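Probable glutamine synthetase (Pseudomonas aeruginosa, PDB 4HPP) is a probable glutamine synthetase family enzyme, assembled from copies that each pair an N-terminal domain with a catalytic domain, here holding magnesium and glutamic acid. Local coordinates at residues A[6-11]-A[75-80]; A[132-137]-A[157-162]; A[170-175]-A[203-208]. All coordinates share one frame; numbering follows the deposited sequence.

Interaction 1. Residues A[6-11]-A[75-80]; sequences PVRLVS and RVRVEQ
Arg8, Arg77 and Glu79 build a salt-bridge network in the N-terminal domain of this glutamine synthetase family member, with Arg75 set beside it through Asp90. Strands 9-15 and 66-78 both flank strand 89-97 in the mixed sheet, and long side chains at the strand ends reach across the position of that middle strand.

Arg75 comes first. Its NH2 lies 4.3 Å from Val10 CG2, a loose van der Waals touch, while its stronger partner is Asp90 on the central strand. The same Asp90 oxygen, OD2, also takes a salt bridge from Arg8 NE, which probably offsets the closeness of the two arginines (Arg8 NE to Arg75 NH2, 4.6 Å).

Arg77 follows, its chain bent so that CD comes to 3.4 Å from Arg8 NH2 and NE sits over one face of the Arg75 guanidinium, toward the rim. From there NH1 reaches Glu79 OE2 at 3.3 Å, arriving above the carboxylate plane, 46° out of it. Arg8 and Arg77 thus share Glu79, consistent with their positive charges being tolerated side by side.

Glu79 closes the network. Arg8 has CG opposite its backbone N (chi1 170°) and runs fully extended to NE, delivering its guanidinium to the carboxylate with the two planes 20° apart. NH2 lies implausibly near OE2, so that half of the pairing is doubtful in detail. The other half is sound: Arg8 NH1 donates to the syn side of Glu79 OE1 over 2.6 Å, close to the guanidinium plane and nearly straight.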
loop_
_atom_site.group_PDB
_atom_site.type_symbol
_atom_site.label_atom_id
_atom_site.label_comp_id
_atom_site.label_asym_id
_atom_site.label_seq_id
_atom_site.Cartn_x
_atom_site.Cartn_y
_atom_site.Cartn_z
ATOM N N PRO A 6 -19.641 -10.216 -16.406
ATOM C CA PRO A 6 -20.802 -10.199 -15.498
ATOM C C PRO A 6 -22.087 -9.973 -16.267
ATOM O O PRO A 6 -22.089 -9.293 -17.296
ATOM C CB PRO A 6 -20.529 -8.997 -14.600
ATOM C CG PRO A 6 -19.176 -8.477 -14.967
ATOM C CD PRO A 6 -18.509 -9.448 -15.860
ATOM N N VAL A 7 -23.178 -10.569 -15.838
ATOM C CA VAL A 7 -24.415 -10.399 -16.591
ATOM C C VAL A 7 -24.930 -8.974 -16.364
ATOM O O VAL A 7 -24.763 -8.418 -15.287
ATOM C CB VAL A 7 -25.429 -11.585 -16.313
ATOM C CG1 VAL A 7 -26.859 -11.268 -16.668
ATOM C CG2 VAL A 7 -25.037 -12.837 -17.107
ATOM N N ARG A 8 -25.491 -8.342 -17.382
ATOM C CA ARG A 8 -26.110 -7.059 -17.185
ATOM C C ARG A 8 -27.505 -7.356 -16.674
ATOM O O ARG A 8 -28.257 -8.096 -17.340
ATOM C CB ARG A 8 -26.161 -6.278 -18.497
ATOM C CG ARG A 8 -27.026 -5.012 -18.432
ATOM C CD ARG A 8 -26.976 -4.343 -19.784
ATOM N NE ARG A 8 -27.593 -3.024 -19.870
ATOM C CZ ARG A 8 -26.933 -1.907 -20.198
ATOM N NH1 ARG A 8 -25.628 -1.949 -20.428
ATOM N NH2 ARG A 8 -27.579 -0.734 -20.302
ATOM N N LEU A 9 -27.829 -6.794 -15.496
ATOM C CA LEU A 9 -29.169 -6.896 -14.886
ATOM C C LEU A 9 -30.048 -5.665 -15.203
ATOM O O LEU A 9 -29.579 -4.532 -15.221
ATOM C CB LEU A 9 -29.063 -7.159 -13.387
ATOM C CG LEU A 9 -28.120 -8.375 -13.125
ATOM C CD1 LEU A 9 -27.769 -8.540 -11.633
ATOM C CD2 LEU A 9 -28.646 -9.728 -13.671
ATOM N N VAL A 10 -31.324 -5.897 -15.490
ATOM C CA VAL A 10 -32.231 -4.807 -15.670
ATOM C C VAL A 10 -33.165 -4.783 -14.470
ATOM O O VAL A 10 -33.716 -5.819 -14.111
ATOM C CB VAL A 10 -33.033 -4.967 -16.991
ATOM C CG1 VAL A 10 -34.070 -3.872 -17.063
ATOM C CG2 VAL A 10 -32.085 -4.843 -18.171
ATOM N N SER A 11 -33.335 -3.629 -13.840
ATOM C CA SER A 11 -34.333 -3.523 -12.797
ATOM C C SER A 11 -35.678 -2.957 -13.246
ATOM O O SER A 11 -35.734 -2.082 -14.075
ATOM C CB SER A 11 -33.795 -2.692 -11.632
ATOM O OG SER A 11 -33.034 -3.478 -10.724
ATOM N N ARG A 75 -37.350 3.931 -19.635
ATOM C CA ARG A 75 -36.064 3.298 -19.451
ATOM C C ARG A 75 -34.870 4.251 -19.215
ATOM O O ARG A 75 -34.675 5.216 -19.946
ATOM C CB ARG A 75 -35.765 2.354 -20.610
ATOM C CG ARG A 75 -34.458 1.586 -20.410
ATOM C CD ARG A 75 -34.555 0.205 -21.008
ATOM N NE ARG A 75 -33.343 -0.537 -20.827
ATOM C CZ ARG A 75 -32.967 -1.511 -21.636
ATOM N NH1 ARG A 75 -33.762 -1.856 -22.636
ATOM N NH2 ARG A 75 -31.807 -2.138 -21.444
ATOM N N VAL A 76 -34.086 3.958 -18.174
ATOM C CA VAL A 76 -32.835 4.662 -17.915
ATOM C C VAL A 76 -31.648 3.748 -18.152
ATOM O O VAL A 76 -31.639 2.628 -17.667
ATOM C CB VAL A 76 -32.811 5.244 -16.478
ATOM C CG1 VAL A 76 -31.447 5.857 -16.146
ATOM C CG2 VAL A 76 -33.847 6.348 -16.421
ATOM N N ARG A 77 -30.663 4.228 -18.906
ATOM C CA ARG A 77 -29.496 3.440 -19.259
ATOM C C ARG A 77 -28.306 4.325 -19.018
ATOM O O ARG A 77 -28.084 5.245 -19.803
ATOM C CB ARG A 77 -29.473 3.108 -20.778
ATOM C CG ARG A 77 -30.420 2.069 -21.394
ATOM C CD ARG A 77 -29.523 1.254 -22.339
ATOM N NE ARG A 77 -29.973 1.021 -23.733
ATOM C CZ ARG A 77 -29.330 0.256 -24.649
ATOM N NH1 ARG A 77 -28.188 -0.392 -24.360
ATOM N NH2 ARG A 77 -29.825 0.130 -25.883
ATOM N N VAL A 78 -27.525 4.060 -17.974
ATOM C CA VAL A 78 -26.232 4.751 -17.805
ATOM C C VAL A 78 -25.201 3.663 -17.979
ATOM O O VAL A 78 -25.051 2.783 -17.107
ATOM C CB VAL A 78 -26.037 5.377 -16.392
ATOM C CG1 VAL A 78 -24.661 6.038 -16.260
ATOM C CG2 VAL A 78 -27.239 6.279 -15.961
ATOM N N GLU A 79 -24.487 3.716 -19.105
ATOM C CA GLU A 79 -23.568 2.655 -19.467
ATOM C C GLU A 79 -22.276 2.824 -18.726
ATOM O O GLU A 79 -21.641 1.844 -18.343
ATOM C CB GLU A 79 -23.348 2.643 -20.980
ATOM C CG GLU A 79 -24.686 2.463 -21.735
ATOM C CD GLU A 79 -25.234 1.026 -21.647
ATOM O OE1 GLU A 79 -24.425 0.117 -21.383
ATOM O OE2 GLU A 79 -26.467 0.780 -21.817
ATOM N N GLN A 80 -21.864 4.062 -18.496
ATOM C CA GLN A 80 -20.563 4.230 -17.855
ATOM C C GLN A 80 -20.551 5.297 -16.817
ATOM O O GLN A 80 -21.076 6.400 -17.057
ATOM C CB GLN A 80 -19.538 4.582 -18.880
ATOM C CG GLN A 80 -18.766 3.370 -19.335
ATOM C CD GLN A 80 -18.000 3.702 -20.568
ATOM O OE1 GLN A 80 -18.600 3.926 -21.612
ATOM N NE2 GLN A 80 -16.677 3.802 -20.449
#

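Interaction 2. Residues A[132-137]-A[157-162]. With MG (magnesium ion), chain B; GLU (glutamic acid), chain D.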
loop_
_atom_site.group_PDB
_atom_site.type_symbol
_atom_site.label_atom_id
_atom_site.label_comp_id
_atom_site.label_asym_id
_atom_site.label_seq_id
_atom_site.Cartn_x
_atom_site.Cartn_y
_atom_site.Cartn_z
ATOM N N HIS A 132 -33.047 19.848 -7.294
ATOM C CA HIS A 132 -32.636 19.004 -6.217
ATOM C C HIS A 132 -31.399 19.504 -5.546
ATOM O O HIS A 132 -30.435 19.866 -6.236
ATOM C CB HIS A 132 -32.403 17.616 -6.735
ATOM C CG HIS A 132 -33.683 16.863 -7.100
ATOM N ND1 HIS A 132 -34.038 16.599 -8.396
ATOM C CD2 HIS A 132 -34.638 16.234 -6.297
ATOM C CE1 HIS A 132 -35.175 15.873 -8.407
ATOM N NE2 HIS A 132 -35.543 15.659 -7.120
ATOM N N GLU A 133 -31.411 19.557 -4.198
ATOM C CA GLU A 133 -30.215 19.899 -3.470
ATOM C C GLU A 133 -29.781 18.686 -2.613
ATOM O O GLU A 133 -30.617 17.892 -2.151
ATOM C CB GLU A 133 -30.413 21.150 -2.650
ATOM C CG GLU A 133 -30.487 22.446 -3.454
ATOM C CD GLU A 133 -31.075 23.596 -2.634
ATOM O OE1 GLU A 133 -31.622 23.341 -1.515
ATOM O OE2 GLU A 133 -31.010 24.765 -3.119
ATOM N N PHE A 134 -28.471 18.522 -2.439
ATOM C CA PHE A 134 -27.953 17.395 -1.690
ATOM C C PHE A 134 -26.589 17.705 -1.054
ATOM O O PHE A 134 -25.880 18.683 -1.439
ATOM C CB PHE A 134 -27.884 16.143 -2.600
ATOM C CG PHE A 134 -26.917 16.287 -3.790
ATOM C CD1 PHE A 134 -27.358 16.824 -5.024
ATOM C CD2 PHE A 134 -25.595 15.832 -3.694
ATOM C CE1 PHE A 134 -26.505 16.948 -6.074
ATOM C CE2 PHE A 134 -24.745 15.949 -4.773
ATOM C CZ PHE A 134 -25.183 16.521 -5.946
ATOM N N SER A 135 -26.212 16.850 -0.123
ATOM C CA SER A 135 -24.929 16.914 0.545
ATOM C C SER A 135 -24.107 15.908 -0.143
ATOM O O SER A 135 -24.608 14.804 -0.427
ATOM C CB SER A 135 -25.025 16.405 2.012
ATOM O OG SER A 135 -25.668 17.331 2.886
ATOM N N LEU A 136 -22.845 16.260 -0.387
ATOM C CA LEU A 136 -21.825 15.343 -0.891
ATOM C C LEU A 136 -20.812 15.093 0.198
ATOM O O LEU A 136 -20.043 15.990 0.545
ATOM C CB LEU A 136 -21.130 15.892 -2.155
ATOM C CG LEU A 136 -20.227 14.902 -2.895
ATOM C CD1 LEU A 136 -21.035 13.722 -3.374
ATOM C CD2 LEU A 136 -19.514 15.511 -4.088
ATOM N N LEU A 137 -20.827 13.868 0.729
ATOM C CA LEU A 137 -19.952 13.440 1.819
ATOM C C LEU A 137 -18.852 12.538 1.347
ATOM O O LEU A 137 -19.048 11.656 0.463
ATOM C CB LEU A 137 -20.759 12.725 2.906
ATOM C CG LEU A 137 -22.028 13.520 3.244
ATOM C CD1 LEU A 137 -22.947 12.739 4.172
ATOM C CD2 LEU A 137 -21.569 14.854 3.816
ATOM N N GLY A 157 -13.860 17.524 -7.206
ATOM C CA GLY A 157 -12.984 16.730 -8.073
ATOM C C GLY A 157 -13.674 16.393 -9.404
ATOM O O GLY A 157 -14.251 17.280 -10.028
ATOM N N GLN A 158 -13.676 15.104 -9.749
ATOM C CA GLN A 158 -14.327 14.574 -10.999
ATOM C C GLN A 158 -15.862 14.305 -10.888
ATOM O O GLN A 158 -16.510 13.868 -11.874
ATOM C CB GLN A 158 -13.595 13.291 -11.535
ATOM C CG GLN A 158 -12.136 13.505 -11.951
ATOM C CD GLN A 158 -11.138 12.410 -11.532
ATOM O OE1 GLN A 158 -11.439 11.211 -11.542
ATOM N NE2 GLN A 158 -9.917 12.833 -11.197
ATOM N N PHE A 159 -16.417 14.543 -9.702
ATOM C CA PHE A 159 -17.822 14.201 -9.418
ATOM C C PHE A 159 -18.774 15.037 -10.253
ATOM O O PHE A 159 -19.592 14.470 -10.973
ATOM C CB PHE A 159 -18.192 14.308 -7.906
ATOM C CG PHE A 159 -19.654 14.074 -7.641
ATOM C CD1 PHE A 159 -20.160 12.768 -7.622
ATOM C CD2 PHE A 159 -20.522 15.151 -7.473
ATOM C CE1 PHE A 159 -21.499 12.546 -7.446
ATOM C CE2 PHE A 159 -21.855 14.938 -7.308
ATOM C CZ PHE A 159 -22.349 13.633 -7.291
ATOM N N PRO A 160 -18.663 16.377 -10.229
ATOM C CA PRO A 160 -19.647 17.107 -11.075
ATOM C C PRO A 160 -19.584 16.707 -12.568
ATOM O O PRO A 160 -20.653 16.465 -13.168
ATOM C CB PRO A 160 -19.230 18.566 -10.923
ATOM C CG PRO A 160 -18.276 18.582 -9.747
ATOM C CD PRO A 160 -17.566 17.265 -9.839
ATOM N N GLY A 161 -18.365 16.636 -13.148
ATOM C CA GLY A 161 -18.192 16.179 -14.560
ATOM C C GLY A 161 -18.828 14.815 -14.790
ATOM O O GLY A 161 -19.543 14.607 -15.763
ATOM N N TRP A 162 -18.661 13.896 -13.846
ATOM C CA TRP A 162 -19.236 12.538 -13.989
ATOM C C TRP A 162 -20.678 12.512 -13.655
ATOM O O TRP A 162 -21.415 11.642 -14.093
ATOM C CB TRP A 162 -18.526 11.514 -13.135
ATOM C CG TRP A 162 -17.422 10.862 -13.889
ATOM C CD1 TRP A 162 -16.068 10.931 -13.616
ATOM C CD2 TRP A 162 -17.528 10.012 -15.086
ATOM N NE1 TRP A 162 -15.341 10.199 -14.521
ATOM C CE2 TRP A 162 -16.161 9.630 -15.442
ATOM C CE3 TRP A 162 -18.585 9.565 -15.888
ATOM C CZ2 TRP A 162 -15.875 8.844 -16.581
ATOM C CZ3 TRP A 162 -18.290 8.764 -16.998
ATOM C CH2 TRP A 162 -16.964 8.420 -17.336
HETATM MG MG MG B . -31.145 26.184 -4.755
HETATM N N GLU D . -31.877 25.160 0.550
HETATM C CA GLU D . -33.194 25.902 0.409
HETATM C C GLU D . -34.472 25.064 0.643
HETATM O O GLU D . -34.561 24.276 1.577
HETATM C CB GLU D . -33.278 26.566 -0.959
HETATM C CG GLU D . -32.330 27.722 -1.124
HETATM C CD GLU D . -32.280 28.208 -2.534
HETATM O OE1 GLU D . -32.720 29.349 -2.745
HETATM O OE2 GLU D . -31.823 27.451 -3.425
HETATM O OXT GLU D . -35.456 25.135 -0.101
#
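Leu136 lays its CD1 methyl over the centre of the Phe159 ring, 4.1 Å from the centroid and only 8° off the ring normal, a clear CH-pi contact. Leu136 CD2 lies on the same face, toward the rim, 3.6 Å from Phe159 CD2. The leucine and the phenylalanine run antiparallel past one another, and both leucine methyls bear on the one ring.

Phe134 meets Phe159 differently. The rings approach head-on from the strand and the helix and touch edge to edge, Phe134 CZ lying 3.9 Å from Phe159 CE2, without stacking. With CG held between the backbone N and the carbonyl carbon (chi1 63°), Phe134 has its ring beside that of Phe159, whereas Phe159 itself reaches out from the first turn of its helix. No polar group joins the two segments; the contact is wholly apolar.

Between His132 and Phe134, the strand carries Glu133 into the magnesium site and the glutamic acid pocket instead. Its extended chain divides its work between two oxygens: Glu133 OE2 binds the magnesium ion at 2.2 Å, and Glu133 OE1 accepts a hydrogen bond from N of the bound glutamic acid at 2.8 Å, with Gly234 N as a further donor. Glutamic acid OE2 also binds the metal, at 2.0 Å, and Glu180 and Glu187 complete the protein ligands.

In the fold, strand 124-137 runs antiparallel to strand 185-194, and the aromatic cluster fills the layer between this sheet and the helices: Phe222 meets the Phe134 ring, Val212 of helix 196-216 packs on Phe159, and helix 159-169 begins at Phe159, its next residue, Pro160, touching Leu9 of a neighbouring subunit.

Interaction 3. Residues A[170-175]-A[203-208]; sequences AGTEPE and VNVREV
Ala170 and Thr172 pack against one side of helix 196-216 in the catalytic domain, straddling Gly171, whose positive phi marks the Schellman motif that ends helix 159-169. The chain turns here before it enters strand 174-179.

The direct contacts are apolar. Ala170 CB meets Val208 CG2 at 4.1 Å; with chi1 of Val208 at 171°, CG2 rather than CG1 is the branch nearer the alanine. One turn earlier on the helix, Thr172 CG2 rests 3.7 Å from Asn204 CB, the two side chains lying side by side and pointing contrary ways, and the same methyl reaches Val205 CG2 at 4.2 Å. Thr172 therefore works through its methyl branch; its OG1 turns back toward helix 159-169, for a weak hydrogen bond with Leu167 O. Val76 and Val78 of strand 66-78 also lie on Ala170.

Polar links go through Asn204. Its OD1 is engaged with Tyr91 OH and His93 NE2 on strand 89-97, and those partners fix the amide more firmly than anything in segment 170-175 does. Its other end points to a water: Asn204 ND2 donates to that water at 3.1 Å, and the water in turn donates a weak, long hydrogen bond to Gly171 O at 3.5 Å.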
loop_
_atom_site.group_PDB
_atom_site.type_symbol
_atom_site.label_atom_id
_atom_site.label_comp_id
_atom_site.label_asym_id
_atom_site.label_seq_id
_atom_site.Cartn_x
_atom_site.Cartn_y
_atom_site.Cartn_z
ATOM N N ALA A 170 -28.456 9.266 -18.824
ATOM C CA ALA A 170 -29.697 8.709 -18.314
ATOM C C ALA A 170 -30.884 9.405 -18.963
ATOM O O ALA A 170 -32.023 9.128 -18.641
ATOM C CB ALA A 170 -29.742 8.869 -16.832
ATOM N N GLY A 171 -30.627 10.305 -19.915
ATOM C CA GLY A 171 -31.731 11.049 -20.554
ATOM C C GLY A 171 -32.436 12.068 -19.663
ATOM O O GLY A 171 -33.592 12.460 -19.931
ATOM N N THR A 172 -31.765 12.526 -18.609
ATOM C CA THR A 172 -32.382 13.565 -17.752
ATOM C C THR A 172 -32.238 15.013 -18.354
ATOM O O THR A 172 -32.871 15.976 -17.901
ATOM C CB THR A 172 -31.909 13.518 -16.272
ATOM O OG1 THR A 172 -30.474 13.663 -16.212
ATOM C CG2 THR A 172 -32.294 12.242 -15.643
ATOM N N GLU A 173 -31.429 15.177 -19.378
ATOM C CA GLU A 173 -31.094 16.557 -19.811
ATOM C C GLU A 173 -30.524 17.441 -18.673
ATOM O O GLU A 173 -31.011 18.541 -18.377
ATOM C CB GLU A 173 -32.293 17.204 -20.483
ATOM C CG GLU A 173 -32.816 16.387 -21.673
ATOM C CD GLU A 173 -34.057 16.992 -22.282
ATOM O OE1 GLU A 173 -35.133 17.006 -21.588
ATOM O OE2 GLU A 173 -33.955 17.464 -23.445
ATOM N N PRO A 174 -29.455 16.972 -18.029
ATOM C CA PRO A 174 -28.859 17.856 -17.038
ATOM C C PRO A 174 -28.619 19.269 -17.657
ATOM O O PRO A 174 -28.374 19.392 -18.851
ATOM C CB PRO A 174 -27.549 17.148 -16.719
ATOM C CG PRO A 174 -27.237 16.335 -17.960
ATOM C CD PRO A 174 -28.569 15.863 -18.408
ATOM N N GLU A 175 -28.682 20.324 -16.875
ATOM C CA GLU A 175 -28.405 21.628 -17.438
ATOM C C GLU A 175 -27.551 22.570 -16.539
ATOM O O GLU A 175 -26.793 23.363 -17.064
ATOM C CB GLU A 175 -29.728 22.285 -17.872
ATOM C CG GLU A 175 -30.120 23.590 -17.174
ATOM C CD GLU A 175 -31.581 23.998 -17.445
ATOM O OE1 GLU A 175 -32.338 24.339 -16.482
ATOM O OE2 GLU A 175 -31.973 23.948 -18.631
ATOM N N VAL A 203 -37.039 11.203 -9.993
ATOM C CA VAL A 203 -36.511 9.934 -9.426
ATOM C C VAL A 203 -35.119 9.612 -10.021
ATOM O O VAL A 203 -34.154 9.366 -9.272
ATOM C CB VAL A 203 -37.477 8.733 -9.634
ATOM C CG1 VAL A 203 -36.786 7.395 -9.318
ATOM C CG2 VAL A 203 -38.750 8.915 -8.828
ATOM N N ASN A 204 -35.027 9.636 -11.353
ATOM C CA ASN A 204 -33.767 9.444 -12.052
ATOM C C ASN A 204 -32.645 10.339 -11.555
ATOM O O ASN A 204 -31.521 9.864 -11.310
ATOM C CB ASN A 204 -33.927 9.754 -13.525
ATOM C CG ASN A 204 -34.819 8.788 -14.241
ATOM O OD1 ASN A 204 -35.012 7.662 -13.829
ATOM N ND2 ASN A 204 -35.364 9.235 -15.341
ATOM N N VAL A 205 -32.918 11.629 -11.413
ATOM C CA VAL A 205 -31.884 12.527 -10.834
ATOM C C VAL A 205 -31.390 12.049 -9.447
ATOM O O VAL A 205 -30.191 12.162 -9.147
ATOM C CB VAL A 205 -32.320 14.011 -10.756
ATOM C CG1 VAL A 205 -31.385 14.796 -9.881
ATOM C CG2 VAL A 205 -32.397 14.641 -12.147
ATOM N N ARG A 206 -32.280 11.489 -8.621
ATOM C CA ARG A 206 -31.850 11.065 -7.297
ATOM C C ARG A 206 -31.059 9.754 -7.336
ATOM O O ARG A 206 -30.027 9.573 -6.586
ATOM C CB ARG A 206 -33.063 10.881 -6.412
ATOM C CG ARG A 206 -33.765 12.180 -6.131
ATOM C CD ARG A 206 -35.264 11.945 -5.959
ATOM N NE ARG A 206 -35.936 13.221 -5.715
ATOM C CZ ARG A 206 -37.025 13.387 -4.955
ATOM N NH1 ARG A 206 -37.549 12.318 -4.346
ATOM N NH2 ARG A 206 -37.580 14.622 -4.818
ATOM N N GLU A 207 -31.556 8.820 -8.164
ATOM C CA GLU A 207 -31.014 7.515 -8.137
ATOM C C GLU A 207 -29.619 7.500 -8.790
ATOM O O GLU A 207 -28.700 6.775 -8.316
ATOM C CB GLU A 207 -32.020 6.526 -8.701
ATOM C CG GLU A 207 -33.217 6.374 -7.768
ATOM C CD GLU A 207 -32.776 5.863 -6.413
ATOM O OE1 GLU A 207 -33.198 6.419 -5.407
ATOM O OE2 GLU A 207 -32.010 4.887 -6.370
ATOM N N VAL A 208 -29.438 8.367 -9.796
ATOM C CA VAL A 208 -28.169 8.465 -10.518
ATOM C C VAL A 208 -27.147 9.223 -9.694
ATOM O O VAL A 208 -26.016 8.793 -9.594
ATOM C CB VAL A 208 -28.336 9.123 -11.908
ATOM C CG1 VAL A 208 -26.973 9.418 -12.537
ATOM C CG2 VAL A 208 -29.178 8.252 -12.821
HETATM O O HOH W 1 -35.687 11.587 -17.279
#

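Overall arrangement
Interaction 1 lies at the surface and is built on charge, with arginines and a glutamate joining the ends of two strands of the N-terminal domain. Interactions 2 and 3 are buried in the catalytic domain and apolar, although the strand of interaction 2 also supplies a metal ligand and interaction 3 adds a water. They share neighbouring elements: helix 159-169 starts in 157-162 and ends just before 170-175, and His132 packs on Val205 while its NE2 makes a weak hydrogen bond with Arg206 NH2. Interaction 1 meets the others through strand 66-78, which abuts 170-175 and 203-208, and through Gln80, whose carbonyl oxygen touches Trp162.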